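Local coordinates for endo-1,4-beta-xylanase (Bacteroides thetaiotaomicron VPI-5482, PDB 3KST), which probably hydrolyses glycosidic bonds in xylan as a calcium-binding member of glycosyl hydrolase family 43, at residues A[16-24]-A[298-306]. Residues are numbered along the deposited sequence; the frame is centred on the assembly and turned at random.
Sequences SVETNYLPI and TVIKPRVLK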
# COMPACT_ATOMS: atom_id res chain seq x y z
N SER A 16 28.21 -5.55 5.33
CA SER A 16 28.11 -6.32 4.06
C SER A 16 26.69 -6.35 3.50
O SER A 16 25.72 -6.17 4.23
CB SER A 16 28.62 -7.75 4.26
OG SER A 16 27.90 -8.42 5.26
N VAL A 17 26.60 -6.61 2.20
CA VAL A 17 25.36 -6.56 1.44
C VAL A 17 24.61 -7.90 1.41
O VAL A 17 25.19 -8.92 1.07
CB VAL A 17 25.63 -6.12 -0.02
CG1 VAL A 17 24.35 -6.15 -0.85
CG2 VAL A 17 26.31 -4.74 -0.08
N GLU A 18 23.32 -7.90 1.77
CA GLU A 18 22.48 -9.11 1.63
C GLU A 18 21.94 -9.10 0.19
O GLU A 18 22.01 -10.11 -0.54
CB GLU A 18 21.34 -9.12 2.65
CG GLU A 18 20.49 -10.36 2.60
CD GLU A 18 19.44 -10.36 3.68
OE1 GLU A 18 19.79 -10.61 4.84
OE2 GLU A 18 18.25 -10.17 3.36
N THR A 19 21.37 -7.97 -0.20
CA THR A 19 20.87 -7.78 -1.56
C THR A 19 20.97 -6.32 -1.96
O THR A 19 20.85 -5.44 -1.11
CB THR A 19 19.42 -8.28 -1.71
OG1 THR A 19 18.96 -8.04 -3.04
CG2 THR A 19 18.48 -7.57 -0.73
N ASN A 20 21.19 -6.07 -3.26
CA ASN A 20 21.21 -4.69 -3.82
C ASN A 20 19.81 -4.12 -4.13
O ASN A 20 19.69 -3.14 -4.85
CB ASN A 20 22.13 -4.63 -5.07
CG ASN A 20 23.61 -4.77 -4.72
OD1 ASN A 20 24.09 -4.18 -3.75
ND2 ASN A 20 24.35 -5.52 -5.54
N TYR A 21 18.76 -4.72 -3.58
CA TYR A 21 17.37 -4.31 -3.82
C TYR A 21 16.63 -4.41 -2.51
O TYR A 21 17.14 -4.98 -1.56
CB TYR A 21 16.70 -5.27 -4.80
CG TYR A 21 17.47 -5.42 -6.04
CD1 TYR A 21 18.47 -6.39 -6.15
CD2 TYR A 21 17.26 -4.54 -7.13
CE1 TYR A 21 19.24 -6.49 -7.29
CE2 TYR A 21 18.03 -4.65 -8.28
CZ TYR A 21 19.00 -5.63 -8.37
OH TYR A 21 19.74 -5.76 -9.51
N LEU A 22 15.43 -3.84 -2.46
CA LEU A 22 14.52 -4.04 -1.32
C LEU A 22 13.50 -5.05 -1.89
O LEU A 22 12.58 -4.66 -2.63
CB LEU A 22 13.91 -2.73 -0.85
CG LEU A 22 12.91 -2.92 0.30
CD1 LEU A 22 13.53 -3.73 1.45
CD2 LEU A 22 12.39 -1.59 0.78
N PRO A 23 13.65 -6.35 -1.55
CA PRO A 23 12.95 -7.39 -2.27
C PRO A 23 11.49 -7.63 -1.90
O PRO A 23 11.11 -8.76 -1.54
CB PRO A 23 13.85 -8.60 -2.00
CG PRO A 23 14.27 -8.40 -0.61
CD PRO A 23 14.48 -6.93 -0.46
N ILE A 24 10.66 -6.60 -2.05
CA ILE A 24 9.20 -6.70 -1.79
C ILE A 24 8.41 -6.03 -2.91
O ILE A 24 8.92 -5.15 -3.62
CB ILE A 24 8.77 -6.05 -0.44
CG1 ILE A 24 9.16 -4.55 -0.38
CG2 ILE A 24 9.39 -6.81 0.75
CD1 ILE A 24 8.81 -3.82 0.92
N THR A 298 14.80 11.88 -8.58
CA THR A 298 15.72 10.79 -8.82
C THR A 298 15.31 9.63 -7.91
O THR A 298 15.10 9.83 -6.72
CB THR A 298 17.18 11.18 -8.52
OG1 THR A 298 17.50 12.42 -9.18
CG2 THR A 298 18.16 10.08 -8.98
N VAL A 299 15.17 8.44 -8.50
CA VAL A 299 14.87 7.21 -7.76
C VAL A 299 15.95 6.80 -6.73
O VAL A 299 17.13 6.71 -7.08
CB VAL A 299 14.66 6.02 -8.76
CG1 VAL A 299 14.72 4.68 -8.08
CG2 VAL A 299 13.31 6.16 -9.55
N ILE A 300 15.54 6.59 -5.47
CA ILE A 300 16.43 5.98 -4.46
C ILE A 300 16.31 4.48 -4.71
O ILE A 300 15.19 3.93 -4.66
CB ILE A 300 15.98 6.26 -3.01
CG1 ILE A 300 15.99 7.76 -2.68
CG2 ILE A 300 16.86 5.46 -2.01
CD1 ILE A 300 15.46 8.09 -1.29
N LYS A 301 17.46 3.83 -4.93
CA LYS A 301 17.55 2.38 -5.18
C LYS A 301 17.96 1.78 -3.85
O LYS A 301 19.16 1.76 -3.55
CB LYS A 301 18.60 2.07 -6.24
CG LYS A 301 18.21 2.48 -7.64
CD LYS A 301 19.24 1.97 -8.64
CE LYS A 301 18.83 2.31 -10.05
NZ LYS A 301 19.94 2.01 -10.99
N PRO A 302 16.99 1.32 -3.03
CA PRO A 302 17.39 0.80 -1.73
C PRO A 302 18.11 -0.56 -1.79
O PRO A 302 18.03 -1.29 -2.79
CB PRO A 302 16.04 0.69 -0.98
CG PRO A 302 15.11 0.28 -2.05
CD PRO A 302 15.55 1.09 -3.28
N ARG A 303 18.83 -0.90 -0.74
CA ARG A 303 19.52 -2.21 -0.64
C ARG A 303 19.36 -2.69 0.78
O ARG A 303 19.06 -1.88 1.67
CB ARG A 303 21.00 -2.08 -1.01
CG ARG A 303 21.75 -1.05 -0.19
CD ARG A 303 23.22 -1.04 -0.53
NE ARG A 303 23.96 -0.28 0.48
CZ ARG A 303 25.30 -0.29 0.62
NH1 ARG A 303 26.10 -1.00 -0.19
NH2 ARG A 303 25.84 0.45 1.59
N VAL A 304 19.63 -3.98 1.01
CA VAL A 304 19.51 -4.58 2.34
C VAL A 304 20.88 -5.04 2.79
O VAL A 304 21.57 -5.73 2.03
CB VAL A 304 18.54 -5.76 2.39
CG1 VAL A 304 18.49 -6.32 3.82
CG2 VAL A 304 17.15 -5.31 1.95
N LEU A 305 21.24 -4.65 4.02
CA LEU A 305 22.51 -4.97 4.66
C LEU A 305 22.32 -5.86 5.87
O LEU A 305 21.24 -5.90 6.47
CB LEU A 305 23.17 -3.67 5.14
CG LEU A 305 23.33 -2.55 4.11
CD1 LEU A 305 24.00 -1.33 4.75
CD2 LEU A 305 24.09 -3.02 2.84
N LYS A 306 23.39 -6.56 6.24
CA LYS A 306 23.42 -7.40 7.45
C LYS A 306 24.68 -7.18 8.30
O LYS A 306 25.51 -6.31 8.00
CB LYS A 306 23.28 -8.85 7.06
CG LYS A 306 24.34 -9.37 6.08
CD LYS A 306 24.16 -10.88 5.84
CE LYS A 306 22.93 -11.21 5.01
NZ LYS A 306 22.54 -12.65 4.97
OXT LYS A 306 24.88 -7.87 9.32
O HOH W 1 26.38 -4.19 6.73
O HOH W 2 20.80 -0.63 -4.43
O HOH W 3 25.52 -2.08 -2.80
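Glu18 CG stands anti to the backbone N (chi1 -177°), and Lys306, with CG between its backbone N and carbonyl carbon, kinks at chi3 (71°) and turns back over the glutamate. The two side chains cross at about a right angle, with Lys306 CE nearer Glu18 OE1 than NZ is. The salt bridge, Glu18 OE1 to Lys306 NZ, is long at 3.4 Å; Glu18 OE2 makes the stronger one to Arg63 NE, and the carboxylate lies between two cations. Replacing this glutamate with an alanine would take the carboxylate away, and the lysine's end is likely to be left freer to turn. In the backbone, Val304 O takes two N-H donors, Glu18 N at 2.8 Å and the more distant Thr19 N. Val304 N returns a bond to Thr19 O. Thr19 CG2 packs on Val304 CB at 3.6 Å, and Leu22 CB presses tightly on Pro302 CG at 3.5 Å. At the chain ends, Lys306 N bonds almost straight to Ser16 O, and one water links Ser16 N to Lys306 O. Glu18 and Thr19 facing Val304 form a classic beta bulge; strand 17-19 thus adds to 293-305, which lies between 279-287 and 60-69, consistent with closure of the family's five-bladed beta-propeller.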